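Long-range contacts in malonate decarboxylase subunit alpha (Acinetobacter baumannii ATCC 17978, PDB 6MPR), which probably transfers the acyl carrier protein from acetate to malonate, preparing malonate for decarboxylation in the malonate decarboxylase complex: residues A162-D167 and Q198-V203; D410-G415 and Y422-K427. All coordinates share one frame; numbering follows the deposited sequence. Where two conformers were deposited one is given.

Contact 1: residues A162-D167 and Q198-V203; sequences AGFMAD and QVNELV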
# COMPACT_ATOMS: atom_id res chain seq x y z
N ALA A 162 -5.64 0.48 21.55
CA ALA A 162 -5.37 -0.45 22.65
C ALA A 162 -4.00 -1.09 22.52
O ALA A 162 -3.52 -1.35 21.41
CB ALA A 162 -6.43 -1.56 22.70
N GLY A 163 -3.40 -1.40 23.68
CA GLY A 163 -2.15 -2.13 23.73
C GLY A 163 -2.06 -3.00 24.97
O GLY A 163 -2.94 -2.98 25.84
N PHE A 164 -0.99 -3.79 25.05
CA PHE A 164 -0.78 -4.65 26.21
C PHE A 164 -0.28 -3.86 27.41
O PHE A 164 -0.77 -4.04 28.53
CB PHE A 164 0.23 -5.75 25.88
CG PHE A 164 -0.34 -6.87 25.07
CD1 PHE A 164 -1.15 -7.83 25.67
CD2 PHE A 164 -0.05 -6.99 23.72
CE1 PHE A 164 -1.68 -8.88 24.92
CE2 PHE A 164 -0.58 -8.03 22.97
CZ PHE A 164 -1.38 -8.98 23.57
N MET A 165 0.70 -2.99 27.19
CA MET A 165 1.40 -2.37 28.32
C MET A 165 1.84 -0.97 27.94
O MET A 165 2.17 -0.70 26.78
CB MET A 165 2.60 -3.25 28.73
CG MET A 165 3.32 -2.81 29.97
SD MET A 165 4.69 -3.93 30.34
CE MET A 165 3.86 -5.11 31.41
N ALA A 166 1.80 -0.07 28.91
CA ALA A 166 2.39 1.26 28.76
C ALA A 166 3.25 1.56 29.97
O ALA A 166 3.00 1.07 31.07
CB ALA A 166 1.33 2.35 28.62
N ASP A 167 4.28 2.38 29.75
CA ASP A 167 4.98 2.98 30.87
C ASP A 167 4.33 4.34 31.15
O ASP A 167 3.36 4.72 30.50
CB ASP A 167 6.48 3.07 30.58
CG ASP A 167 6.82 4.08 29.49
OD1 ASP A 167 5.96 4.88 29.06
OD2 ASP A 167 7.99 4.08 29.06
N GLN A 198 -5.72 2.66 25.62
CA GLN A 198 -5.97 1.80 26.77
C GLN A 198 -4.95 0.66 26.80
O GLN A 198 -4.58 0.12 25.75
CB GLN A 198 -7.40 1.25 26.73
CG GLN A 198 -7.68 0.29 25.55
CD GLN A 198 -8.89 -0.56 25.81
OE1 GLN A 198 -10.02 -0.14 25.57
NE2 GLN A 198 -8.67 -1.78 26.30
N VAL A 199 -4.46 0.33 27.99
CA VAL A 199 -3.51 -0.78 28.14
C VAL A 199 -3.99 -1.75 29.20
O VAL A 199 -4.68 -1.38 30.15
CB VAL A 199 -2.07 -0.30 28.46
CG1 VAL A 199 -1.50 0.49 27.28
CG2 VAL A 199 -2.03 0.53 29.75
N ASN A 200 -3.58 -3.01 29.04
CA ASN A 200 -3.91 -4.03 30.03
C ASN A 200 -3.17 -3.81 31.34
O ASN A 200 -3.71 -4.08 32.41
CB ASN A 200 -3.59 -5.43 29.51
CG ASN A 200 -4.46 -5.82 28.33
OD1 ASN A 200 -5.41 -5.11 27.98
ND2 ASN A 200 -4.15 -6.95 27.72
N GLU A 201 -1.93 -3.30 31.26
CA GLU A 201 -1.05 -3.12 32.41
C GLU A 201 -0.27 -1.82 32.28
O GLU A 201 0.17 -1.45 31.19
CB GLU A 201 -0.02 -4.26 32.49
CG GLU A 201 -0.48 -5.54 33.07
CD GLU A 201 0.67 -6.51 33.12
OE1 GLU A 201 0.98 -7.10 32.07
OE2 GLU A 201 1.30 -6.63 34.19
N LEU A 202 -0.02 -1.17 33.42
CA LEU A 202 0.84 -0.01 33.49
C LEU A 202 2.11 -0.36 34.26
O LEU A 202 2.04 -0.94 35.35
CB LEU A 202 0.13 1.15 34.19
CG LEU A 202 0.87 2.48 34.33
CD1 LEU A 202 0.97 3.17 32.98
CD2 LEU A 202 0.16 3.37 35.34
N VAL A 203 3.27 0.00 33.69
CA VAL A 203 4.55 -0.10 34.39
C VAL A 203 5.14 1.31 34.54
O VAL A 203 4.65 2.28 33.97
CB VAL A 203 5.55 -1.03 33.66
CG1 VAL A 203 4.98 -2.42 33.56
CG2 VAL A 203 5.89 -0.49 32.30
O HOH W 1 -5.89 -2.63 26.68
O HOH W 2 0.38 -6.85 29.70
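Gln198 meets Ala162 where two parallel strands lie side by side, and the pairing continues through a shared corner to Val203. The Gln198 carbonyl accepts from Gly163 N (O to N 2.8 Å), nearly in line with the C=O bond. With CG between its backbone N and carbonyl carbon (chi1 66°), Gln198 lays that CG 3.6 Å from Ala162 CB. Its OE1 is bonded to Leu75 N, while NE2 donates to water 1, which lies beside Gly163 O and Asn200 OD1. Val199, on the reverse face, presses CG1 against Ala166 CB at 3.6 Å. At Asn200 the chain turns, matching the turn at Phe164; opposite Tyr173, Phe164 and Met165 form a classic beta bulge. Asn200 N donates at 3.3 Å to Gly163 O, and its amide runs alongside the Phe164 ring with the planes 86° apart. Phe229 serves both residues: its N is bonded to Asn200 OD1, its ring meets Phe164 edge-to-face. Glu201 N then reaches Phe164 O, and Glu201 O takes Ala166 N at 3.1 Å. Leu202 brings CD1 to 3.5 Å from Ala166 O. The same oxygen receives Val203 N in a nearly straight bond (N-H...O 172°). Across Val203 CG1 lies the thioether of Met165, its SD 3.6 Å away. Backbone bonds at both ends, Gly163 to Gln198 and Val203 to Ala166, thus hold the two chains in one register through the turn, while the bond from Phe229 N to Asn200 OD1 ties the corner to the chain beyond.

Contact 2: residues D410-G415 and Y422-K427; sequences DMRLQG and YLARGK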
# COMPACT_ATOMS: atom_id res chain seq x y z
N ASP A 410 2.84 -15.85 -15.97
CA ASP A 410 2.01 -16.87 -16.60
C ASP A 410 0.63 -16.34 -16.97
O ASP A 410 -0.05 -16.95 -17.80
CB ASP A 410 1.87 -18.09 -15.68
CG ASP A 410 1.82 -19.40 -16.43
OD1 ASP A 410 2.30 -19.47 -17.59
OD2 ASP A 410 1.28 -20.38 -15.86
N MET A 411 0.23 -15.21 -16.39
CA MET A 411 -1.03 -14.57 -16.72
C MET A 411 -0.95 -13.65 -17.93
O MET A 411 -1.99 -13.17 -18.40
CB MET A 411 -1.53 -13.76 -15.51
CG MET A 411 -1.80 -14.58 -14.24
SD MET A 411 -3.15 -15.79 -14.40
CE MET A 411 -2.19 -17.27 -14.66
N ARG A 412 0.25 -13.38 -18.44
CA ARG A 412 0.41 -12.44 -19.54
C ARG A 412 -0.10 -13.02 -20.86
O ARG A 412 -0.01 -14.22 -21.12
CB ARG A 412 1.89 -12.05 -19.69
CG ARG A 412 2.16 -11.09 -20.85
CD ARG A 412 3.58 -10.54 -20.85
NE ARG A 412 4.61 -11.56 -21.00
CZ ARG A 412 5.91 -11.28 -21.16
NH1 ARG A 412 6.32 -10.02 -21.23
NH2 ARG A 412 6.79 -12.27 -21.27
N LEU A 413 -0.63 -12.12 -21.70
CA LEU A 413 -1.04 -12.41 -23.08
C LEU A 413 -0.05 -13.32 -23.80
O LEU A 413 1.16 -13.07 -23.79
CB LEU A 413 -1.18 -11.09 -23.83
CG LEU A 413 -1.57 -11.09 -25.31
CD1 LEU A 413 -3.08 -11.19 -25.47
CD2 LEU A 413 -1.02 -9.85 -26.01
N GLN A 414 -0.57 -14.36 -24.44
CA GLN A 414 0.24 -15.27 -25.24
C GLN A 414 -0.16 -15.20 -26.71
O GLN A 414 -1.24 -14.71 -27.05
CB GLN A 414 0.10 -16.71 -24.74
CG GLN A 414 0.72 -16.97 -23.37
CD GLN A 414 0.69 -18.44 -23.02
OE1 GLN A 414 -0.11 -18.88 -22.20
NE2 GLN A 414 1.57 -19.22 -23.65
N GLY A 415 0.73 -15.70 -27.57
CA GLY A 415 0.48 -15.76 -29.00
C GLY A 415 0.75 -14.49 -29.77
O GLY A 415 0.56 -14.48 -31.00
N TYR A 422 6.40 -7.84 -25.26
CA TYR A 422 7.18 -6.99 -24.37
C TYR A 422 6.35 -5.84 -23.81
O TYR A 422 6.63 -5.36 -22.71
CB TYR A 422 8.42 -6.46 -25.10
CG TYR A 422 9.60 -7.40 -25.05
CD1 TYR A 422 10.23 -7.68 -23.85
CD2 TYR A 422 10.10 -7.99 -26.20
CE1 TYR A 422 11.32 -8.53 -23.80
CE2 TYR A 422 11.18 -8.85 -26.16
CZ TYR A 422 11.79 -9.12 -24.95
OH TYR A 422 12.87 -9.96 -24.89
N LEU A 423 5.30 -5.42 -24.53
CA LEU A 423 4.41 -4.36 -24.05
C LEU A 423 3.25 -4.89 -23.22
O LEU A 423 2.53 -4.09 -22.62
CB LEU A 423 3.86 -3.55 -25.25
CG LEU A 423 4.89 -2.86 -26.14
CD1 LEU A 423 4.23 -2.28 -27.42
CD2 LEU A 423 5.60 -1.77 -25.37
N ALA A 424 3.04 -6.20 -23.18
CA ALA A 424 2.03 -6.77 -22.31
C ALA A 424 2.60 -6.93 -20.91
O ALA A 424 3.81 -6.86 -20.69
CB ALA A 424 1.55 -8.11 -22.86
N ARG A 425 1.72 -7.12 -19.94
CA ARG A 425 2.18 -7.31 -18.57
C ARG A 425 1.51 -8.52 -17.93
O ARG A 425 0.48 -9.03 -18.40
CB ARG A 425 1.93 -6.06 -17.72
CG ARG A 425 0.64 -5.34 -18.04
CD ARG A 425 0.43 -4.30 -16.97
NE ARG A 425 -0.61 -3.34 -17.29
CZ ARG A 425 -0.95 -2.37 -16.44
NH1 ARG A 425 -0.33 -2.29 -15.28
NH2 ARG A 425 -1.89 -1.50 -16.76
N GLY A 426 2.14 -9.00 -16.87
CA GLY A 426 1.58 -10.08 -16.09
C GLY A 426 0.39 -9.59 -15.28
O GLY A 426 -0.02 -8.42 -15.35
N LYS A 427 -0.17 -10.52 -14.51
CA LYS A 427 -1.33 -10.25 -13.66
C LYS A 427 -1.22 -11.07 -12.38
O LYS A 427 -0.74 -12.21 -12.39
CB LYS A 427 -2.66 -10.59 -14.36
CG LYS A 427 -2.84 -10.02 -15.77
CD LYS A 427 -4.22 -10.40 -16.30
CE LYS A 427 -4.56 -9.68 -17.60
NZ LYS A 427 -3.87 -10.25 -18.79
O HOH W 3 -1.44 -9.63 -20.59
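The exit of helix 418-423 and the loop that follows helix 406-410 form a close antiparallel pass, in which Met411 and Arg412 lie against Ala424 to Lys427. Arg412 does most of the touching with its aliphatic part. CG is anti to the backbone N (chi1 179°), which sets it 3.6 Å from both Ala424 CB and Arg425 O. Ala424 O lies at the edge of the guanidinium, near its plane, but the head reaches further: NH1 donates to Pro461 O of the second subunit. Leu413 adds its CB to Ala424 CB at 4.2 Å. At the other end, Met411 CB meets Lys427 CB at 3.6 Å, and Met411 CG comes within 3.2 Å of Lys427 O. In the Lys427 conformer given, NZ makes a weak bond to Met411 O (3.5 Å) and donates to water 3, which also takes Leu413 N and gives to Arg425 O. Arg425 NH2 makes salt bridges with Asp470 and Asp471 of the second subunit, while its NH1 holds Arg399 O. The two loops thus meet by aliphatic carbons resting on one another and on backbone carbonyls, with water 3 between them, and Arg412 NH1 and Arg425 NH2 carry the contact on to the dimer partner.

Contacts 1 and 2 lie on opposite sides of the chain's centre, their own centres 51 Å apart and their nearest atoms about 35 Å apart. Each belongs to a different sheet system: contact 1 continues two neighbouring strands of the parallel sheet built from the earlier part of the chain, and contact 2 sits just before strand 429-433 of the later mixed sheet. In chain order contact 1 closes before contact 2 opens. Their surroundings differ too, since the second subunit reaches contact 2 but does not touch contact 1. Neither includes a bound ligand, and no residue in them can be assigned to the active site.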